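Local coordinates for protein peptidoglycan-N-acetylglucosamine deacetylase BC_1960 (Bacillus cereus, PDB 5O6Y) that removes acetyl groups from N-acetylglucosamine residues of bacterial cell wall peptidoglycan, and also acts on soluble chitin and N-acetylchitooligomers, with zinc as cofactor, at residues F53-N58 with Y81-L86; P113-P118 with N135-Q140. All coordinates share one frame; numbering follows the deposited sequence.

Overall arrangement
The two contacts show how the chemistry of packing follows place in the fold. Contact 2 is the more buried and the larger: two neighbouring strands in parallel register, tied by backbone hydrogen bonds, lined with apolar side chains and closed at either end by Lys114 and Arg117 bonding to carbonyl oxygens. Contact 1 is only partly buried and joins the strand-to-helix junction at 54-57 to the irregular loop 81-86, through one backbone hydrogen bond and contacts with Tyr81 and His83. Their centres lie about 13 Å apart, and they touch where Phe53 packs on the backbone of 115-117. Both border the active site: contact 1 supplies the zinc-binding His83, contact 2 brings Arg117 close to the predicted proton acceptor Asp28.

Contact 1 (F53-N58 with Y81-L86); sequences FLLGEN and YSHPNL. With 5YA (4-naphthalen-1-yl-~{N}-oxidanyl-benzamide), chain H.
Tyr81 meets the first turn of helix 56-61 in two ways, with its carbonyl group and with a face of its ring. The backbone N-H of Glu57 reaches Tyr81 O at 3.0 Å, with 157° at the hydrogen, and the donor is tilted somewhat from the plane of that carbonyl. The same amide lies over the Tyr81 ring, Glu57 N standing 3.6 Å above the ring plane toward its rim. Glu57 CB completes the contact as a CH-pi donor, 4.0 Å from the ring centroid and close to the ring normal. With CG anti to the backbone N (chi1 180°), the Tyr81 ring swings back to lie against the first helix residues, although its CB points away from them. Its hydroxyl is hydrogen-bonded to Glu60, further along the same helix.

Glu57 places CG between its own backbone N and carbonyl carbon (chi1 84°), and the chain then runs extended along the loop, where OE1 rests 3.4 Å from Ser82 CA. The hydroxyl of Ser82 is engaged by Gln97 instead.

Leu55, the N-cap residue of the helix, makes the third contact. Its CD2 methyl approaches His83 CB at 3.6 Å and sits at the edge of the imidazole. His83, with Asp29 and His79, is one of the residues that bind zinc in this enzyme. In this structure its NE2 lies very close to oxygen O2 of the bound hydroxamic acid, which His79 also holds; the modelled separation is too short for its details to be trusted.

Around this junction, strand 51-54 pairs in parallel with strands 22-28 and 75-78, and helix 91-109 packs on the loop, with Lys100 in a cation-pi contact with the Tyr81 ring and Thr101 and Ile104 packed on it.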
loop_
_atom_site.group_PDB
_atom_site.type_symbol
_atom_site.label_atom_id
_atom_site.label_comp_id
_atom_site.label_asym_id
_atom_site.label_seq_id
_atom_site.Cartn_x
_atom_site.Cartn_y
_atom_site.Cartn_z
ATOM N N PHE A 53 -1.426 2.062 2.814
ATOM C CA PHE A 53 -0.248 2.220 3.661
ATOM C C PHE A 53 -0.228 3.652 4.179
ATOM O O PHE A 53 0.091 4.586 3.435
ATOM C CB PHE A 53 1.028 1.884 2.895
ATOM C CG PHE A 53 1.242 0.414 2.695
ATOM C CD1 PHE A 53 0.965 -0.184 1.477
ATOM C CD2 PHE A 53 1.711 -0.375 3.733
ATOM C CE1 PHE A 53 1.160 -1.539 1.293
ATOM C CE2 PHE A 53 1.907 -1.731 3.557
ATOM C CZ PHE A 53 1.632 -2.315 2.333
ATOM N N LEU A 54 -0.565 3.824 5.452
ATOM C CA LEU A 54 -0.814 5.136 6.031
ATOM C C LEU A 54 0.407 5.630 6.794
ATOM O O LEU A 54 1.013 4.878 7.565
ATOM C CB LEU A 54 -2.026 5.091 6.962
ATOM C CG LEU A 54 -3.344 4.617 6.349
ATOM C CD1 LEU A 54 -4.438 4.603 7.401
ATOM C CD2 LEU A 54 -3.738 5.494 5.173
ATOM N N LEU A 55 0.757 6.896 6.580
ATOM C CA LEU A 55 1.780 7.540 7.393
ATOM C C LEU A 55 1.251 7.803 8.798
ATOM O O LEU A 55 0.095 8.194 8.982
ATOM C CB LEU A 55 2.225 8.851 6.747
ATOM C CG LEU A 55 3.185 8.744 5.561
ATOM C CD1 LEU A 55 3.244 10.053 4.798
ATOM C CD2 LEU A 55 4.566 8.354 6.052
ATOM N N GLY A 56 2.110 7.587 9.795
ATOM C CA GLY A 56 1.696 7.805 11.173
ATOM C C GLY A 56 1.399 9.262 11.476
ATOM O O GLY A 56 0.452 9.570 12.205
ATOM N N GLU A 57 2.198 10.176 10.921
ATOM C CA GLU A 57 1.999 11.595 11.197
ATOM C C GLU A 57 0.694 12.107 10.598
ATOM O O GLU A 57 0.092 13.042 11.140
ATOM C CB GLU A 57 3.185 12.407 10.671
ATOM C CG GLU A 57 3.099 12.760 9.194
ATOM C CD GLU A 57 4.337 13.467 8.685
ATOM O OE1 GLU A 57 5.366 13.446 9.390
ATOM O OE2 GLU A 57 4.279 14.044 7.577
ATOM N N ASN A 58 0.239 11.509 9.494
ATOM C CA ASN A 58 -1.007 11.923 8.860
ATOM C C ASN A 58 -2.230 11.274 9.487
ATOM O O ASN A 58 -3.316 11.864 9.458
ATOM C CB ASN A 58 -0.966 11.607 7.366
ATOM C CG ASN A 58 -0.072 12.559 6.598
ATOM O OD1 ASN A 58 0.531 13.460 7.179
ATOM N ND2 ASN A 58 0.026 12.362 5.285
ATOM N N TYR A 81 6.182 6.691 10.231
ATOM C CA TYR A 81 5.567 7.869 10.838
ATOM C C TYR A 81 5.787 9.129 10.004
ATOM O O TYR A 81 4.821 9.777 9.586
ATOM C CB TYR A 81 6.107 8.065 12.259
ATOM C CG TYR A 81 5.533 9.271 12.971
ATOM C CD1 TYR A 81 4.327 9.189 13.656
ATOM C CD2 TYR A 81 6.198 10.493 12.958
ATOM C CE1 TYR A 81 3.798 10.289 14.303
ATOM C CE2 TYR A 81 5.675 11.598 13.604
ATOM C CZ TYR A 81 4.476 11.492 14.275
ATOM O OH TYR A 81 3.952 12.590 14.920
ATOM N N SER A 82 7.048 9.492 9.760
ATOM C CA SER A 82 7.378 10.762 9.118
ATOM C C SER A 82 8.049 10.578 7.761
ATOM O O SER A 82 8.679 11.514 7.255
ATOM C CB SER A 82 8.260 11.611 10.035
ATOM O OG SER A 82 9.466 10.939 10.355
ATOM N N HIS A 83 7.931 9.393 7.164
ATOM C CA HIS A 83 8.397 9.111 5.809
ATOM C C HIS A 83 9.884 9.403 5.618
ATOM O O HIS A 83 10.239 10.225 4.763
ATOM C CB HIS A 83 7.573 9.927 4.807
ATOM C CG HIS A 83 7.446 9.291 3.458
ATOM N ND1 HIS A 83 8.236 9.652 2.387
ATOM C CD2 HIS A 83 6.610 8.331 3.000
ATOM C CE1 HIS A 83 7.896 8.935 1.331
ATOM N NE2 HIS A 83 6.911 8.127 1.676
ATOM N N PRO A 84 10.790 8.763 6.379
ATOM C CA PRO A 84 12.221 8.980 6.131
ATOM C C PRO A 84 12.823 7.896 5.251
ATOM O O PRO A 84 12.222 6.835 5.067
ATOM C CB PRO A 84 12.813 8.944 7.542
ATOM C CG PRO A 84 11.972 7.911 8.232
ATOM C CD PRO A 84 10.581 7.978 7.610
ATOM N N ASN A 85 14.009 8.147 4.705
ATOM C CA ASN A 85 14.745 7.119 3.973
ATOM C C ASN A 85 15.289 6.118 4.986
ATOM O O ASN A 85 16.287 6.380 5.660
ATOM C CB ASN A 85 15.862 7.747 3.149
ATOM C CG ASN A 85 16.486 6.775 2.160
ATOM O OD1 ASN A 85 16.540 5.570 2.400
ATOM N ND2 ASN A 85 16.963 7.303 1.038
ATOM N N LEU A 86 14.629 4.961 5.095
ATOM C CA LEU A 86 14.995 3.980 6.113
ATOM C C LEU A 86 16.423 3.475 5.957
ATOM O O LEU A 86 17.007 2.992 6.934
ATOM C CB LEU A 86 14.021 2.800 6.084
ATOM C CG LEU A 86 12.629 3.056 6.664
ATOM C CD1 LEU A 86 11.843 1.759 6.714
ATOM C CD2 LEU A 86 12.739 3.666 8.051
HETATM C C1 5YA H . 9.342 6.061 -9.037
HETATM C C2 5YA H . 8.694 6.190 -7.804
HETATM C C3 5YA H . 9.202 5.583 -6.657
HETATM C C4 5YA H . 10.395 4.802 -6.743
HETATM C C5 5YA H . 11.055 4.670 -8.001
HETATM C C6 5YA H . 10.511 5.312 -9.153
HETATM C C7 5YA H . 10.950 4.155 -5.599
HETATM C C8 5YA H . 12.118 3.407 -5.724
HETATM O O1 5YA H . 5.784 4.964 -1.206
HETATM C C9 5YA H . 12.762 3.279 -6.957
HETATM C C10 5YA H . 12.250 3.897 -8.093
HETATM C C11 5YA H . 8.471 5.740 -5.364
HETATM C C12 5YA H . 7.743 4.669 -4.884
HETATM C C13 5YA H . 7.049 4.769 -3.695
HETATM N N1 5YA H . 6.104 7.157 -1.062
HETATM C C14 5YA H . 7.064 5.947 -2.977
HETATM C C15 5YA H . 7.785 7.034 -3.453
HETATM C C16 5YA H . 8.488 6.930 -4.648
HETATM C C17 5YA H . 6.269 5.995 -1.670
HETATM O O2 5YA H . 5.369 7.205 0.137
#

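Contact 2 (P113-P118 with N135-Q140); sequences PKFIRP and NFMIVQ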
loop_
_atom_site.group_PDB
_atom_site.type_symbol
_atom_site.label_atom_id
_atom_site.label_comp_id
_atom_site.label_asym_id
_atom_site.label_seq_id
_atom_site.Cartn_x
_atom_site.Cartn_y
_atom_site.Cartn_z
ATOM N N PRO A 113 -1.439 -3.257 12.299
ATOM C CA PRO A 113 -1.272 -3.731 10.920
ATOM C C PRO A 113 -0.059 -4.636 10.772
ATOM O O PRO A 113 1.007 -4.383 11.338
ATOM C CB PRO A 113 -1.109 -2.435 10.117
ATOM C CG PRO A 113 -1.741 -1.379 10.969
ATOM C CD PRO A 113 -1.455 -1.787 12.382
ATOM N N LYS A 114 -0.235 -5.705 9.999
ATOM C CA LYS A 114 0.840 -6.657 9.750
ATOM C C LYS A 114 1.746 -6.231 8.603
ATOM O O LYS A 114 2.934 -6.577 8.598
ATOM C CB LYS A 114 0.256 -8.041 9.451
ATOM C CG LYS A 114 1.287 -9.158 9.360
ATOM C CD LYS A 114 0.703 -10.392 8.695
ATOM C CE LYS A 114 1.632 -11.587 8.820
ATOM N NZ LYS A 114 1.771 -12.031 10.234
ATOM N N PHE A 115 1.221 -5.480 7.639
ATOM C CA PHE A 115 1.965 -5.153 6.431
ATOM C C PHE A 115 2.701 -3.829 6.588
ATOM O O PHE A 115 2.131 -2.842 7.065
ATOM C CB PHE A 115 1.030 -5.110 5.222
ATOM C CG PHE A 115 0.638 -6.470 4.723
ATOM C CD1 PHE A 115 -0.376 -7.184 5.338
ATOM C CD2 PHE A 115 1.297 -7.043 3.649
ATOM C CE1 PHE A 115 -0.730 -8.442 4.887
ATOM C CE2 PHE A 115 0.946 -8.299 3.194
ATOM C CZ PHE A 115 -0.069 -8.999 3.814
ATOM N N ILE A 116 3.971 -3.825 6.191
ATOM C CA ILE A 116 4.814 -2.637 6.169
ATOM C C ILE A 116 5.226 -2.380 4.727
ATOM O O ILE A 116 5.503 -3.322 3.978
ATOM C CB ILE A 116 6.060 -2.806 7.067
ATOM C CG1 ILE A 116 5.665 -2.900 8.540
ATOM C CG2 ILE A 116 7.051 -1.666 6.859
ATOM C CD1 ILE A 116 6.854 -2.989 9.471
ATOM N N ARG A 117 5.248 -1.110 4.330
ATOM C CA ARG A 117 5.849 -0.708 3.063
ATOM C C ARG A 117 6.864 0.386 3.359
ATOM O O ARG A 117 6.489 1.443 3.908
ATOM C CB ARG A 117 4.811 -0.226 2.050
ATOM C CG ARG A 117 5.441 0.271 0.755
ATOM C CD ARG A 117 4.407 0.521 -0.325
ATOM N NE ARG A 117 3.893 -0.718 -0.900
ATOM C CZ ARG A 117 2.865 -0.774 -1.740
ATOM N NH1 ARG A 117 2.239 0.340 -2.094
ATOM N NH2 ARG A 117 2.459 -1.942 -2.220
ATOM N N PRO A 118 8.137 0.191 3.034
ATOM C CA PRO A 118 9.134 1.225 3.299
ATOM C C PRO A 118 9.040 2.339 2.274
ATOM O O PRO A 118 8.891 2.077 1.070
ATOM C CB PRO A 118 10.465 0.467 3.185
ATOM C CG PRO A 118 10.172 -0.629 2.214
ATOM C CD PRO A 118 8.730 -1.017 2.432
ATOM N N ASN A 135 6.879 -10.684 13.170
ATOM C CA ASN A 135 5.661 -11.142 12.502
ATOM C C ASN A 135 5.050 -10.067 11.604
ATOM O O ASN A 135 3.830 -10.013 11.429
ATOM C CB ASN A 135 4.623 -11.650 13.510
ATOM C CG ASN A 135 3.631 -12.615 12.893
ATOM O OD1 ASN A 135 3.878 -13.178 11.826
ATOM N ND2 ASN A 135 2.502 -12.813 13.564
ATOM N N PHE A 136 5.886 -9.206 11.031
ATOM C CA PHE A 136 5.446 -8.276 9.994
ATOM C C PHE A 136 5.575 -8.926 8.620
ATOM O O PHE A 136 6.047 -10.056 8.502
ATOM C CB PHE A 136 6.264 -6.984 10.022
ATOM C CG PHE A 136 5.876 -6.028 11.113
ATOM C CD1 PHE A 136 6.682 -5.868 12.230
ATOM C CD2 PHE A 136 4.721 -5.271 11.013
ATOM C CE1 PHE A 136 6.336 -4.980 13.231
ATOM C CE2 PHE A 136 4.371 -4.379 12.011
ATOM C CZ PHE A 136 5.181 -4.233 13.121
ATOM N N MET A 137 5.115 -8.226 7.591
ATOM C CA MET A 137 5.414 -8.635 6.227
ATOM C C MET A 137 5.552 -7.386 5.377
ATOM O O MET A 137 4.646 -6.551 5.341
ATOM C CB MET A 137 4.344 -9.564 5.646
ATOM C CG MET A 137 4.650 -9.964 4.208
ATOM S SD MET A 137 3.720 -11.370 3.573
ATOM C CE MET A 137 4.443 -11.515 1.942
ATOM N N ILE A 138 6.689 -7.261 4.712
ATOM C CA ILE A 138 6.960 -6.119 3.848
ATOM C C ILE A 138 6.572 -6.462 2.421
ATOM O O ILE A 138 6.976 -7.494 1.888
ATOM C CB ILE A 138 8.438 -5.672 3.918
ATOM C CG1 ILE A 138 8.736 -4.958 5.239
ATOM C CG2 ILE A 138 8.768 -4.744 2.759
ATOM C CD1 ILE A 138 9.035 -5.883 6.388
ATOM N N VAL A 139 5.776 -5.594 1.803
ATOM C CA VAL A 139 5.334 -5.772 0.427
ATOM C C VAL A 139 5.667 -4.505 -0.343
ATOM O O VAL A 139 5.208 -3.416 0.020
ATOM C CB VAL A 139 3.831 -6.081 0.337
ATOM C CG1 VAL A 139 3.366 -6.015 -1.109
ATOM C CG2 VAL A 139 3.539 -7.448 0.932
ATOM N N GLN A 140 6.468 -4.645 -1.397
ATOM C CA GLN A 140 6.768 -3.524 -2.278
ATOM C C GLN A 140 5.694 -3.406 -3.351
ATOM O O GLN A 140 4.505 -3.306 -3.033
ATOM C CB GLN A 140 8.152 -3.690 -2.910
ATOM C CG GLN A 140 9.282 -3.904 -1.912
ATOM C CD GLN A 140 9.779 -2.613 -1.283
ATOM O OE1 GLN A 140 9.063 -1.613 -1.233
ATOM N NE2 GLN A 140 11.017 -2.631 -0.803
#
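Pro113 touches the second segment through its backbone, its O lying 3.4 Å from CE2 of the Phe136 ring. Lys114 follows with a grip at both ends. Its carbonyl oxygen accepts the N-H of Met137, the first rung of the strand ladder, and meets the edge of the Phe136 ring. Its extended side chain turns only at the last bond (chi4 66°), which brings NZ to 3.1 Å from Asn135 O, above the plane of that carbonyl; a weak bond to Asn135 OD1 adds to the hold on the residue that closes helix 125-133 in a Schellman motif.

Phe115 lies side by side with Met137, whose SD makes an oblique Met-aromatic contact with the ring. Val139 CG2 reaches the ring edge in plane, 3.5 Å from Phe115 CE2. On the other face of the sheet, Ile116 sends CD1 over a face of Phe136, a CH-pi contact 3.6 Å from the ring centroid, while its CB packs against Ile138 CG1. The backbone of Ile116 bonds twice: its N to Met137 O at 2.9 Å, and its O to the N of Val139 at 3.2 Å.

Arg117 bends at chi3 (-74°) and delivers NE to Val139 O at 3.1 Å. The bond is almost straight, 176° at the hydrogen, with the acceptor in the guanidinium plane; NH2 holds Gln140 O only weakly. NH1 is bound to Thr26 and makes a long, weak ion pair with Asp28, the predicted proton acceptor, so these carbonyls probably help to set the guanidinium beside it. Pro118 finally lays CD against Ile138 CG2 and CG against the Gln140 amide, which is bonded to Tyr12.

Two adjacent parallel strands joined through helix 125-133 form a beta-alpha-beta unit, the building element of the distorted beta/alpha barrel of NodB-type deacetylases.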